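Side-chain contacts in D-threo-3-hydroxyaspartate dehydratase (Delftia, PDB 3WQC), which catalyses the pyridoxal-phosphate-dependent deamination of D-threo-3-hydroxyaspartate to oxaloacetate and ammonium, and also acts on two L stereoisomers and D-serine: residues B[58-63]-B[382-387]; B[108-113]-B[133-138]; B[139-144]-B[167-172]; B[208-213]-B[218-223]. All coordinates share one frame; numbering follows the deposited sequence.

Interaction 1 (B[58-63]-B[382-387]); sequences VPVAAA and QTWERL
Pro59 sets its CB-CG edge over one face of the Trp384 indole in a surface CH-pi contact that joins the first turn of helix 58-66 to strand 381-385, far apart in sequence. The evidence is the height and offset of the proline carbon: Pro59 CB sits 3.5 Å from the centroid of the six-membered ring of Trp384, only 9° off the ring normal. Pro59 CG sits on the same face above the Trp384 CG-CD2 bond, 3.4 Å from Trp384 CD2. Trp384 CG stands anti to the carbonyl carbon (chi1 -75°), which carries the indole under the helix start. Val60 comes instead to the rim of the ring, where its CG2 branch lies 3.7 Å from Trp384 CE3. Rotation of the indole is further restrained from within the strand, because Trp384 NE1 donates to Gln382 OE1 at 2.8 Å with an N-H...O angle of 165°, and the acceptor lies close to the ring plane. A water links the two backbones beside the CH-pi contact: it accepts from Val58 N and donates to Glu385 O, which also bonds to Ser57 OG. The axes of the two short segments run nearly perpendicular. Leu27 of helix 27-44 also touches the indole. Strand 381-385 pairs antiparallel with 371-375 in the mixed sheet, so the contact fastens that sheet to the TIM-barrel-like domain, the two-domain architecture of fold-type III PLP enzymes related to alanine racemase.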
loop_
_atom_site.group_PDB
_atom_site.type_symbol
_atom_site.label_atom_id
_atom_site.label_comp_id
_atom_site.label_asym_id
_atom_site.label_seq_id
_atom_site.Cartn_x
_atom_site.Cartn_y
_atom_site.Cartn_z
ATOM N N VAL B 58 -18.957 2.037 -1.175
ATOM C CA VAL B 58 -20.426 2.041 -0.964
ATOM C C VAL B 58 -21.155 1.175 -2.003
ATOM O O VAL B 58 -21.964 0.298 -1.631
ATOM C CB VAL B 58 -20.963 3.464 -0.848
ATOM C CG1 VAL B 58 -22.476 3.528 -0.926
ATOM C CG2 VAL B 58 -20.459 4.070 0.467
ATOM N N PRO B 59 -20.858 1.346 -3.307
ATOM C CA PRO B 59 -21.620 0.536 -4.290
ATOM C C PRO B 59 -21.312 -0.950 -4.222
ATOM O O PRO B 59 -22.154 -1.780 -4.564
ATOM C CB PRO B 59 -21.206 1.091 -5.693
ATOM C CG PRO B 59 -19.996 1.956 -5.443
ATOM C CD PRO B 59 -20.066 2.421 -3.982
ATOM N N VAL B 60 -20.107 -1.307 -3.761
ATOM C CA VAL B 60 -19.798 -2.750 -3.634
ATOM C C VAL B 60 -20.595 -3.306 -2.451
ATOM O O VAL B 60 -21.309 -4.358 -2.611
ATOM C CB VAL B 60 -18.320 -3.023 -3.377
ATOM C CG1 VAL B 60 -18.014 -4.526 -3.095
ATOM C CG2 VAL B 60 -17.473 -2.531 -4.593
ATOM N N ALA B 61 -20.626 -2.626 -1.310
ATOM C CA ALA B 61 -21.417 -3.081 -0.174
ATOM C C ALA B 61 -22.907 -3.044 -0.532
ATOM O O ALA B 61 -23.681 -3.888 -0.019
ATOM C CB ALA B 61 -21.159 -2.153 1.025
ATOM N N ALA B 62 -23.338 -2.087 -1.382
ATOM C CA ALA B 62 -24.756 -2.062 -1.768
ATOM C C ALA B 62 -25.119 -3.330 -2.506
ATOM O O ALA B 62 -26.203 -3.888 -2.357
ATOM C CB ALA B 62 -25.095 -0.832 -2.649
ATOM N N ALA B 63 -24.249 -3.823 -3.372
ATOM C CA ALA B 63 -24.484 -5.077 -4.090
ATOM C C ALA B 63 -24.553 -6.245 -3.128
ATOM O O ALA B 63 -25.369 -7.173 -3.279
ATOM C CB ALA B 63 -23.422 -5.344 -5.169
ATOM N N GLN B 382 -17.412 2.723 -14.737
ATOM C CA GLN B 382 -17.898 3.813 -13.897
ATOM C C GLN B 382 -16.975 3.941 -12.734
ATOM O O GLN B 382 -16.503 2.909 -12.241
ATOM C CB GLN B 382 -19.278 3.441 -13.377
ATOM C CG GLN B 382 -20.035 4.551 -12.736
ATOM C CD GLN B 382 -21.476 4.087 -12.436
ATOM O OE1 GLN B 382 -21.648 3.130 -11.670
ATOM N NE2 GLN B 382 -22.486 4.683 -13.091
ATOM N N THR B 383 -16.752 5.142 -12.203
ATOM C CA THR B 383 -15.781 5.290 -11.124
ATOM C C THR B 383 -16.523 5.036 -9.802
ATOM O O THR B 383 -17.555 5.696 -9.516
ATOM C CB THR B 383 -15.300 6.768 -11.119
ATOM O OG1 THR B 383 -14.593 7.023 -12.340
ATOM C CG2 THR B 383 -14.299 7.025 -9.897
ATOM N N TRP B 384 -16.004 4.096 -8.990
ATOM C CA TRP B 384 -16.570 3.762 -7.679
ATOM C C TRP B 384 -15.559 4.108 -6.631
ATOM O O TRP B 384 -14.541 3.405 -6.466
ATOM C CB TRP B 384 -16.892 2.292 -7.599
ATOM C CG TRP B 384 -18.137 1.893 -8.361
ATOM C CD1 TRP B 384 -18.921 2.679 -9.236
ATOM C CD2 TRP B 384 -18.799 0.599 -8.271
ATOM N NE1 TRP B 384 -20.024 1.982 -9.684
ATOM C CE2 TRP B 384 -19.998 0.685 -9.132
ATOM C CE3 TRP B 384 -18.527 -0.609 -7.546
ATOM C CZ2 TRP B 384 -20.907 -0.371 -9.236
ATOM C CZ3 TRP B 384 -19.433 -1.697 -7.697
ATOM C CH2 TRP B 384 -20.599 -1.559 -8.554
ATOM N N GLU B 385 -15.774 5.230 -5.925
ATOM C CA GLU B 385 -14.805 5.693 -4.915
ATOM C C GLU B 385 -14.675 4.670 -3.778
ATOM O O GLU B 385 -15.638 3.924 -3.478
ATOM C CB GLU B 385 -15.284 7.030 -4.356
ATOM C CG GLU B 385 -15.131 8.162 -5.403
ATOM C CD GLU B 385 -15.411 9.509 -4.792
ATOM O OE1 GLU B 385 -15.615 9.598 -3.549
ATOM O OE2 GLU B 385 -15.427 10.498 -5.570
ATOM N N ARG B 386 -13.528 4.683 -3.138
ATOM C CA ARG B 386 -13.370 3.889 -1.912
ATOM C C ARG B 386 -12.615 4.719 -0.912
ATOM O O ARG B 386 -11.975 5.746 -1.246
ATOM C CB ARG B 386 -12.672 2.545 -2.186
ATOM C CG ARG B 386 -11.286 2.703 -2.772
ATOM C CD ARG B 386 -10.492 1.386 -2.514
ATOM N NE ARG B 386 -10.089 1.374 -1.106
ATOM C CZ ARG B 386 -9.775 0.243 -0.435
ATOM N NH1 ARG B 386 -9.258 0.302 0.807
ATOM N NH2 ARG B 386 -10.030 -0.987 -0.953
ATOM N N LEU B 387 -12.612 4.277 0.356
ATOM C CA LEU B 387 -12.030 5.085 1.458
ATOM C C LEU B 387 -10.523 4.780 1.612
ATOM O O LEU B 387 -10.084 3.619 1.489
ATOM C CB LEU B 387 -12.730 4.601 2.726
ATOM C CG LEU B 387 -12.502 5.432 3.952
ATOM C CD1 LEU B 387 -13.087 6.812 3.605
ATOM C CD2 LEU B 387 -13.454 4.743 4.987
HETATM O O HOH W 1 -17.769 4.580 -1.820
#

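Interaction 2 (B[108-113]-B[133-138]); sequences LRRRGC and REQGEA
Arg109 and Glu137 form the salt bridge of this surface contact, which joins the C-terminal ends of two helices on the outside of the TIM-barrel-like domain, 102-110 and 122-135. Arg109 NE reaches Glu137 OE1 at 2.7 Å with an N-H...O angle of 151°, meeting the oxygen on its anti side and nearly in both group planes; Arg109 NH2 adds a weak second bond to the same oxygen. The planes of guanidinium and carboxylate are nonetheless 63° apart, so this is a single-oxygen grip rather than a side-by-side pairing. A bend at chi3 (63°) curls the end of Arg109 back, and Glu137 OE1 lies near both its NE and its CB. Arg109 NH1 turns the other way, to Leu115 O on the adjoining strand.

Arg110 was modelled in two conformers; the one described runs extended from CG to NE across to the other helix end. Its NH2 makes bent bonds to Gln135 O and Gln135 OE1, each at 3.1 Å, the backbone oxygen lying in the guanidinium plane and the amide oxygen tilted from it. The Gln135 amide is held from its other end as NE2 donates to Glu134 OE1. Both helices finish in Schellman motifs, at Gly112 and Gly136. Packing outward is modest, with Gln135 and Glu137 resting on Leu106. In this conformer a water between the two arginine grips accepts from Arg110 NE at 3.1 Å and lies 2.9 Å from Glu137 OE2.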
loop_
_atom_site.group_PDB
_atom_site.type_symbol
_atom_site.label_atom_id
_atom_site.label_comp_id
_atom_site.label_asym_id
_atom_site.label_seq_id
_atom_site.Cartn_x
_atom_site.Cartn_y
_atom_site.Cartn_z
ATOM N N LEU B 108 -21.266 8.152 16.995
ATOM C CA LEU B 108 -21.911 7.360 15.943
ATOM C C LEU B 108 -23.236 6.771 16.507
ATOM O O LEU B 108 -24.266 6.791 15.829
ATOM C CB LEU B 108 -20.990 6.260 15.457
ATOM C CG LEU B 108 -20.062 6.754 14.361
ATOM C CD1 LEU B 108 -18.896 5.774 14.293
ATOM C CD2 LEU B 108 -20.773 6.783 12.977
ATOM N N ARG B 109 -23.150 6.153 17.722
ATOM C CA ARG B 109 -24.406 5.567 18.262
ATOM C C ARG B 109 -25.515 6.652 18.507
ATOM O O ARG B 109 -26.702 6.378 18.227
ATOM C CB ARG B 109 -24.094 4.797 19.584
ATOM C CG ARG B 109 -23.378 3.481 19.259
ATOM C CD ARG B 109 -22.970 2.709 20.522
ATOM N NE ARG B 109 -24.184 2.333 21.278
ATOM C CZ ARG B 109 -24.982 1.290 20.981
ATOM N NH1 ARG B 109 -24.662 0.397 19.984
ATOM N NH2 ARG B 109 -26.122 1.092 21.692
ATOM N N ARG B 110 -25.096 7.824 19.007
ATOM C CA ARG B 110 -26.030 8.886 19.299
ATOM C C ARG B 110 -26.665 9.409 18.032
ATOM O O ARG B 110 -27.828 9.835 18.107
ATOM C CB ARG B 110 -25.381 10.013 20.079
ATOM C CG ARG B 110 -25.012 9.640 21.507
ATOM C CD ARG B 110 -24.285 10.830 22.224
ATOM N NE ARG B 110 -24.188 10.698 23.700
ATOM C CZ ARG B 110 -23.502 11.490 24.524
ATOM N NH1 ARG B 110 -22.862 12.543 24.049
ATOM N NH2 ARG B 110 -23.449 11.165 25.878
ATOM N N ARG B 111 -25.986 9.323 16.886
ATOM C CA ARG B 111 -26.593 9.692 15.564
ATOM C C ARG B 111 -27.455 8.626 14.940
ATOM O O ARG B 111 -28.074 8.854 13.906
ATOM C CB ARG B 111 -25.449 9.938 14.459
ATOM C CG ARG B 111 -24.604 11.048 14.689
ATOM C CD ARG B 111 -24.024 11.461 13.311
ATOM N NE ARG B 111 -22.975 10.744 12.655
ATOM C CZ ARG B 111 -21.691 10.692 13.126
ATOM N NH1 ARG B 111 -21.330 11.175 14.366
ATOM N NH2 ARG B 111 -20.793 10.109 12.416
ATOM N N GLY B 112 -27.540 7.428 15.571
ATOM C CA GLY B 112 -28.391 6.396 15.123
ATOM C C GLY B 112 -27.718 5.194 14.528
ATOM O O GLY B 112 -28.406 4.284 14.019
ATOM N N CYS B 113 -26.399 5.097 14.667
ATOM C CA CYS B 113 -25.726 3.907 14.160
ATOM C C CYS B 113 -25.744 2.788 15.238
ATOM O O CYS B 113 -25.369 3.033 16.384
ATOM C CB CYS B 113 -24.279 4.268 13.817
ATOM S SG CYS B 113 -23.343 2.858 13.090
ATOM N N ARG B 133 -21.239 4.365 31.549
ATOM C CA ARG B 133 -21.962 4.875 32.714
ATOM C C ARG B 133 -21.857 6.421 32.751
ATOM O O ARG B 133 -22.856 7.121 33.038
ATOM C CB ARG B 133 -21.326 4.258 33.973
ATOM C CG ARG B 133 -21.777 2.807 34.078
ATOM C CD ARG B 133 -21.489 2.208 35.482
ATOM N NE ARG B 133 -20.070 2.300 35.781
ATOM C CZ ARG B 133 -19.159 1.374 35.460
ATOM N NH1 ARG B 133 -19.574 0.273 34.780
ATOM N NH2 ARG B 133 -17.851 1.565 35.813
ATOM N N GLU B 134 -20.659 6.960 32.549
ATOM C CA GLU B 134 -20.473 8.438 32.569
ATOM C C GLU B 134 -21.383 9.147 31.591
ATOM O O GLU B 134 -21.914 10.243 31.879
ATOM C CB GLU B 134 -18.996 8.836 32.333
ATOM C CG GLU B 134 -18.682 10.278 32.429
ATOM C CD GLU B 134 -17.255 10.617 31.850
ATOM O OE1 GLU B 134 -16.947 10.583 30.588
ATOM O OE2 GLU B 134 -16.394 10.929 32.660
ATOM N N GLN B 135 -21.477 8.569 30.396
ATOM C CA GLN B 135 -22.200 9.203 29.258
ATOM C C GLN B 135 -23.640 8.762 29.080
ATOM O O GLN B 135 -24.308 9.211 28.161
ATOM C CB GLN B 135 -21.434 8.910 27.948
ATOM C CG GLN B 135 -20.013 9.482 28.032
ATOM C CD GLN B 135 -19.968 10.980 28.116
ATOM O OE1 GLN B 135 -20.857 11.654 27.550
ATOM N NE2 GLN B 135 -19.008 11.528 28.879
ATOM N N GLY B 136 -24.117 7.832 29.915
ATOM C CA GLY B 136 -25.487 7.294 29.801
ATOM C C GLY B 136 -25.705 6.455 28.542
ATOM O O GLY B 136 -26.761 6.541 27.882
ATOM N N GLU B 137 -24.685 5.663 28.185
ATOM C CA GLU B 137 -24.755 4.865 26.964
ATOM C C GLU B 137 -24.504 3.393 27.289
ATOM O O GLU B 137 -23.447 3.058 27.844
ATOM C CB GLU B 137 -23.691 5.294 25.892
ATOM C CG GLU B 137 -23.811 4.574 24.556
ATOM C CD GLU B 137 -25.079 4.919 23.791
ATOM O OE1 GLU B 137 -25.429 4.177 22.839
ATOM O OE2 GLU B 137 -25.703 5.964 24.097
ATOM N N ALA B 138 -25.469 2.525 26.944
ATOM C CA ALA B 138 -25.315 1.085 27.104
ATOM C C ALA B 138 -24.702 0.592 25.781
ATOM O O ALA B 138 -25.390 0.129 24.860
ATOM C CB ALA B 138 -26.615 0.400 27.411
HETATM O O HOH W 2 -25.537 8.516 25.387
#

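Interaction 3 (B[139-144]-B[167-172])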
loop_
_atom_site.group_PDB
_atom_site.type_symbol
_atom_site.label_atom_id
_atom_site.label_comp_id
_atom_site.label_asym_id
_atom_site.label_seq_id
_atom_site.Cartn_x
_atom_site.Cartn_y
_atom_site.Cartn_z
ATOM N N PHE B 139 -23.394 0.710 25.677
ATOM C CA PHE B 139 -22.726 0.180 24.465
ATOM C C PHE B 139 -22.995 -1.287 24.269
ATOM O O PHE B 139 -23.034 -2.044 25.313
ATOM C CB PHE B 139 -21.185 0.312 24.602
ATOM C CG PHE B 139 -20.716 1.764 24.498
ATOM C CD1 PHE B 139 -20.537 2.326 23.199
ATOM C CD2 PHE B 139 -20.408 2.556 25.632
ATOM C CE1 PHE B 139 -20.042 3.660 23.073
ATOM C CE2 PHE B 139 -19.973 3.851 25.509
ATOM C CZ PHE B 139 -19.776 4.417 24.237
ATOM N N GLU B 140 -23.070 -1.751 23.000
ATOM C CA GLU B 140 -23.151 -3.185 22.744
ATOM C C GLU B 140 -21.724 -3.651 22.487
ATOM O O GLU B 140 -21.010 -3.083 21.591
ATOM C CB GLU B 140 -24.029 -3.468 21.531
ATOM C CG GLU B 140 -24.092 -4.987 21.313
ATOM C CD GLU B 140 -25.126 -5.400 20.295
ATOM O OE1 GLU B 140 -25.034 -6.608 19.860
ATOM O OE2 GLU B 140 -26.091 -4.624 19.964
ATOM N N VAL B 141 -21.282 -4.692 23.180
ATOM C CA VAL B 141 -19.914 -5.151 23.122
ATOM C C VAL B 141 -19.958 -6.663 22.976
ATOM O O VAL B 141 -20.725 -7.356 23.669
ATOM C CB VAL B 141 -19.112 -4.769 24.385
ATOM C CG1 VAL B 141 -17.642 -5.180 24.257
ATOM C CG2 VAL B 141 -19.231 -3.270 24.677
ATOM N N TRP B 142 -19.147 -7.167 22.022
ATOM C CA TRP B 142 -18.966 -8.613 21.858
ATOM C C TRP B 142 -17.604 -8.974 22.341
ATOM O O TRP B 142 -16.663 -8.154 22.305
ATOM C CB TRP B 142 -19.102 -9.036 20.402
ATOM C CG TRP B 142 -20.465 -8.731 19.816
ATOM C CD1 TRP B 142 -21.565 -8.033 20.334
ATOM C CD2 TRP B 142 -20.840 -9.093 18.452
ATOM N NE1 TRP B 142 -22.563 -7.935 19.390
ATOM C CE2 TRP B 142 -22.168 -8.563 18.219
ATOM C CE3 TRP B 142 -20.165 -9.753 17.403
ATOM C CZ2 TRP B 142 -22.823 -8.710 16.963
ATOM C CZ3 TRP B 142 -20.803 -9.896 16.146
ATOM C CH2 TRP B 142 -22.120 -9.376 15.942
ATOM N N ILE B 143 -17.422 -10.241 22.749
ATOM C CA ILE B 143 -16.103 -10.685 23.268
ATOM C C ILE B 143 -15.415 -11.447 22.143
ATOM O O ILE B 143 -15.992 -12.424 21.572
ATOM C CB ILE B 143 -16.238 -11.545 24.534
ATOM C CG1 ILE B 143 -16.986 -10.701 25.629
ATOM C CG2 ILE B 143 -14.832 -12.041 24.945
ATOM C CD1 ILE B 143 -17.328 -11.546 26.875
ATOM N N GLU B 144 -14.213 -11.037 21.800
ATOM C CA GLU B 144 -13.449 -11.752 20.757
ATOM C C GLU B 144 -12.780 -13.032 21.298
ATOM O O GLU B 144 -12.177 -12.967 22.393
ATOM C CB GLU B 144 -12.389 -10.812 20.131
ATOM C CG GLU B 144 -11.697 -11.463 18.892
ATOM C CD GLU B 144 -10.860 -10.530 18.070
ATOM O OE1 GLU B 144 -10.568 -10.957 16.915
ATOM O OE2 GLU B 144 -10.469 -9.446 18.576
ATOM N N ARG B 167 -18.947 -10.473 32.882
ATOM C CA ARG B 167 -19.526 -9.798 34.061
ATOM C C ARG B 167 -19.196 -8.349 34.109
ATOM O O ARG B 167 -20.009 -7.522 34.483
ATOM C CB ARG B 167 -19.093 -10.559 35.316
ATOM C CG ARG B 167 -19.728 -11.919 35.406
ATOM C CD ARG B 167 -19.106 -12.739 36.520
ATOM N NE ARG B 167 -19.812 -14.024 36.652
ATOM C CZ ARG B 167 -19.220 -15.105 37.171
ATOM N NH1 ARG B 167 -17.893 -15.082 37.459
ATOM N NH2 ARG B 167 -19.900 -16.232 37.283
ATOM N N THR B 168 -17.947 -7.993 33.752
ATOM C CA THR B 168 -17.563 -6.578 33.818
ATOM C C THR B 168 -18.530 -5.779 32.908
ATOM O O THR B 168 -19.032 -4.695 33.264
ATOM C CB THR B 168 -16.123 -6.390 33.333
ATOM O OG1 THR B 168 -15.247 -7.060 34.236
ATOM C CG2 THR B 168 -15.745 -4.899 33.237
ATOM N N LEU B 169 -18.771 -6.336 31.686
ATOM C CA LEU B 169 -19.701 -5.649 30.776
ATOM C C LEU B 169 -21.137 -5.642 31.292
ATOM O O LEU B 169 -21.808 -4.591 31.360
ATOM C CB LEU B 169 -19.647 -6.347 29.377
ATOM C CG LEU B 169 -18.298 -6.147 28.661
ATOM C CD1 LEU B 169 -18.252 -7.139 27.449
ATOM C CD2 LEU B 169 -18.053 -4.697 28.221
ATOM N N HIS B 170 -21.617 -6.841 31.691
ATOM C CA HIS B 170 -23.051 -6.966 32.049
ATOM C C HIS B 170 -23.410 -6.253 33.361
ATOM O O HIS B 170 -24.377 -5.489 33.459
ATOM C CB HIS B 170 -23.373 -8.441 32.123
ATOM C CG HIS B 170 -24.808 -8.716 32.395
ATOM N ND1 HIS B 170 -25.773 -8.506 31.460
ATOM C CD2 HIS B 170 -25.443 -9.227 33.486
ATOM C CE1 HIS B 170 -26.993 -8.827 31.974
ATOM N NE2 HIS B 170 -26.789 -9.298 33.179
ATOM N N ASP B 171 -22.521 -6.424 34.392
ATOM C CA ASP B 171 -22.747 -5.806 35.695
ATOM C C ASP B 171 -22.560 -4.295 35.529
ATOM O O ASP B 171 -23.149 -3.506 36.296
ATOM C CB ASP B 171 -21.716 -6.245 36.709
ATOM C CG ASP B 171 -21.825 -7.692 37.069
ATOM O OD1 ASP B 171 -22.857 -8.349 36.858
ATOM O OD2 ASP B 171 -20.782 -8.220 37.638
ATOM N N GLY B 172 -21.726 -3.891 34.536
ATOM C CA GLY B 172 -21.417 -2.504 34.286
ATOM C C GLY B 172 -22.506 -1.791 33.524
ATOM O O GLY B 172 -22.330 -0.583 33.253
#
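Leu169 on helix 159-171 meets Val141 and Ile143 on strand 140-146, and the contact across these segments is wholly apolar. Its centre is the isobutyl fork of Leu169, which straddles the Val141 side chain. Leu169 CD1 touches Val141 CG1 at 3.8 Å, while Leu169 CD2 lies 4.0 Å from Val141 CG2, and both methyls stand equally far from Val141 CB. The two side chains are roughly perpendicular. Val141 CG1 lies anti to the backbone N (chi1 -176°), an orientation that presents both of its methyls to the fork. Ile143, two residues further along the same face of the strand, makes a looser approach: its CG1 is 4.2 Å from Leu169 CD1, and the Ile143 and Leu169 side chains run alongside each other in reversed sense. Leu176 of the adjacent strand 175-180 touches both Ile143 and Leu169, extending the same apolar layer.

The polar interactions lie on the other face of the strand. There Trp142, whose CB points away from the helix, donates from NE1 to Glu140 OE1 at 2.8 Å, and the N-H...O angle of 177° makes this an almost straight bond. The oxygen sits in the indole plane and is met on its anti side, although the nitrogen stands 26° out of the carboxylate plane.

The strand pairs with 114-119 and 175-180 through its backbone, as expected for the parallel barrel of the alanine racemase N-terminal domain, with Leu169 on the covering helix. Since only methyl, methylene and methine groups meet across these two segments, cohesion here depends on shape fit and burial rather than on directional bonds.

Interaction 4 (B[208-213]-B[218-223])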
loop_
_atom_site.group_PDB
_atom_site.type_symbol
_atom_site.label_atom_id
_atom_site.label_comp_id
_atom_site.label_asym_id
_atom_site.label_seq_id
_atom_site.Cartn_x
_atom_site.Cartn_y
_atom_site.Cartn_z
ATOM N N GLN B 208 -18.339 -22.874 21.931
ATOM C CA GLN B 208 -17.930 -23.228 23.308
ATOM C C GLN B 208 -17.885 -21.990 24.193
ATOM O O GLN B 208 -18.375 -22.003 25.344
ATOM C CB GLN B 208 -16.530 -23.884 23.287
ATOM C CG GLN B 208 -15.882 -24.208 24.636
ATOM C CD GLN B 208 -14.463 -24.760 24.510
ATOM O OE1 GLN B 208 -13.923 -24.795 23.385
ATOM N NE2 GLN B 208 -13.785 -24.915 25.597
ATOM N N ALA B 209 -17.306 -20.893 23.659
ATOM C CA ALA B 209 -17.223 -19.665 24.498
ATOM C C ALA B 209 -18.633 -19.166 24.798
ATOM O O ALA B 209 -18.918 -18.735 25.937
ATOM C CB ALA B 209 -16.428 -18.598 23.739
ATOM N N ALA B 210 -19.529 -19.160 23.765
ATOM C CA ALA B 210 -20.913 -18.630 23.983
ATOM C C ALA B 210 -21.579 -19.522 25.076
ATOM O O ALA B 210 -22.277 -18.978 25.947
ATOM C CB ALA B 210 -21.704 -18.679 22.700
ATOM N N GLU B 211 -21.382 -20.834 24.928
ATOM C CA GLU B 211 -22.065 -21.735 25.895
ATOM C C GLU B 211 -21.552 -21.551 27.327
ATOM O O GLU B 211 -22.306 -21.704 28.311
ATOM C CB GLU B 211 -21.933 -23.181 25.471
ATOM C CG GLU B 211 -22.789 -23.406 24.245
ATOM C CD GLU B 211 -22.616 -24.796 23.648
ATOM O OE1 GLU B 211 -23.373 -25.194 22.709
ATOM O OE2 GLU B 211 -21.728 -25.564 24.090
ATOM N N ALA B 212 -20.265 -21.224 27.469
ATOM C CA ALA B 212 -19.681 -20.960 28.829
ATOM C C ALA B 212 -20.320 -19.673 29.398
ATOM O O ALA B 212 -20.723 -19.647 30.566
ATOM C CB ALA B 212 -18.163 -20.855 28.743
ATOM N N LEU B 213 -20.394 -18.593 28.586
ATOM C CA LEU B 213 -21.012 -17.367 29.092
ATOM C C LEU B 213 -22.474 -17.655 29.529
ATOM O O LEU B 213 -22.917 -17.208 30.581
ATOM C CB LEU B 213 -21.000 -16.304 27.972
ATOM C CG LEU B 213 -19.598 -15.720 27.697
ATOM C CD1 LEU B 213 -19.720 -14.982 26.327
ATOM C CD2 LEU B 213 -19.173 -14.738 28.813
ATOM N N LEU B 218 -25.013 -15.334 31.700
ATOM C CA LEU B 218 -24.752 -14.065 30.956
ATOM C C LEU B 218 -25.375 -14.181 29.566
ATOM O O LEU B 218 -25.386 -15.290 29.004
ATOM C CB LEU B 218 -23.213 -13.859 30.789
ATOM C CG LEU B 218 -22.520 -13.583 32.142
ATOM C CD1 LEU B 218 -21.051 -13.798 31.946
ATOM C CD2 LEU B 218 -22.840 -12.134 32.551
ATOM N N PRO B 219 -25.925 -13.071 29.031
ATOM C CA PRO B 219 -26.470 -13.172 27.667
ATOM C C PRO B 219 -25.358 -13.339 26.659
ATOM O O PRO B 219 -24.227 -12.766 26.819
ATOM C CB PRO B 219 -27.126 -11.801 27.460
ATOM C CG PRO B 219 -26.363 -10.844 28.391
ATOM C CD PRO B 219 -25.863 -11.692 29.585
ATOM N N CYS B 220 -25.638 -14.045 25.594
ATOM C CA CYS B 220 -24.667 -14.158 24.465
ATOM C C CYS B 220 -25.462 -14.505 23.219
ATOM O O CYS B 220 -25.295 -15.597 22.705
ATOM C CB CYS B 220 -23.540 -15.161 24.791
ATOM S SG CYS B 220 -22.221 -15.024 23.538
ATOM N N PRO B 221 -26.292 -13.530 22.700
ATOM C CA PRO B 221 -27.224 -14.002 21.645
ATOM C C PRO B 221 -26.543 -14.234 20.284
ATOM O O PRO B 221 -27.099 -14.977 19.460
ATOM C CB PRO B 221 -28.276 -12.913 21.620
ATOM C CG PRO B 221 -27.618 -11.723 22.254
ATOM C CD PRO B 221 -26.666 -12.224 23.289
ATOM N N VAL B 222 -25.466 -13.508 19.981
ATOM C CA VAL B 222 -24.836 -13.671 18.670
ATOM C C VAL B 222 -23.576 -14.514 18.805
ATOM O O VAL B 222 -22.754 -14.371 19.744
ATOM C CB VAL B 222 -24.425 -12.291 18.068
ATOM C CG1 VAL B 222 -23.460 -12.485 16.854
ATOM C CG2 VAL B 222 -25.681 -11.495 17.762
ATOM N N VAL B 223 -23.403 -15.423 17.854
ATOM C CA VAL B 223 -22.157 -16.220 17.691
ATOM C C VAL B 223 -21.739 -15.909 16.277
ATOM O O VAL B 223 -22.406 -16.340 15.315
ATOM C CB VAL B 223 -22.317 -17.703 17.952
ATOM C CG1 VAL B 223 -21.051 -18.500 17.676
ATOM C CG2 VAL B 223 -22.818 -17.887 19.377
#
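Leu213, near the end of helix 192-215, reaches toward the chain that leads into strand 222-225, and its two methyls divide between two partners there. From CB, which points toward the opposing segment, the chain places CG anti to the carbonyl carbon, and the fork then opens. Leu213 CD1 packs on the sulfur of Cys220 at 3.7 Å, with Cys220 CB slightly farther off; Leu213 CD2 turns to Leu218 CD1 at 3.8 Å. The Leu213 and Leu218 side chains are inclined to each other rather than aligned. Behind the fork the backbone adds the polar element: Leu218 N donates to Leu213 O at 3.0 Å, with an N-H...O angle of 154° and the nitrogen 33° from the carbonyl plane. Leu218 CB also sits against that oxygen, at 3.4 Å.

One turn back along the helix, Ala210 CB touches both Cys220 SG, at 3.8 Å, and Val223 CG2, at 3.6 Å. The thiol takes this place because Cys220 SG is anti to its backbone N (chi1 -169°), which brings the sulfur into contact with both Ala210 and Leu213. Val179 of strand 175-180 touches Ala210, Leu213 and Cys220, so helix, loop and sheet converge on one buried patch, part of an alpha-beta connection in the barrel. The chemistry implies a division of labour: one backbone bond fixes the short turn, while methyl and sulfur contacts hold the helix against the start of the strand.

Interactions 2, 3 and 4 follow one another along the chain within the barrel domain, and all three are nested inside the long loop that interaction 1 closes. Interactions 2 and 3 touch: Arg109 CD packs on Phe139 CD1 at 3.6 Å, and Arg133 NH1 probably hydrogen-bonds Gly172 O. Interactions 3 and 4, with centres about 12 Å apart, meet where Trp142 CH2 packs on Val222 CG1 at 3.5 Å and His170 lies against Leu218 and Pro219. Interaction 1 stands apart, its centre about 29 Å from that of interaction 2. The side chain of Val60 is about 12 Å from the bound pyridoxal phosphate, and those of Ile143 and Val223 are about 13 Å away.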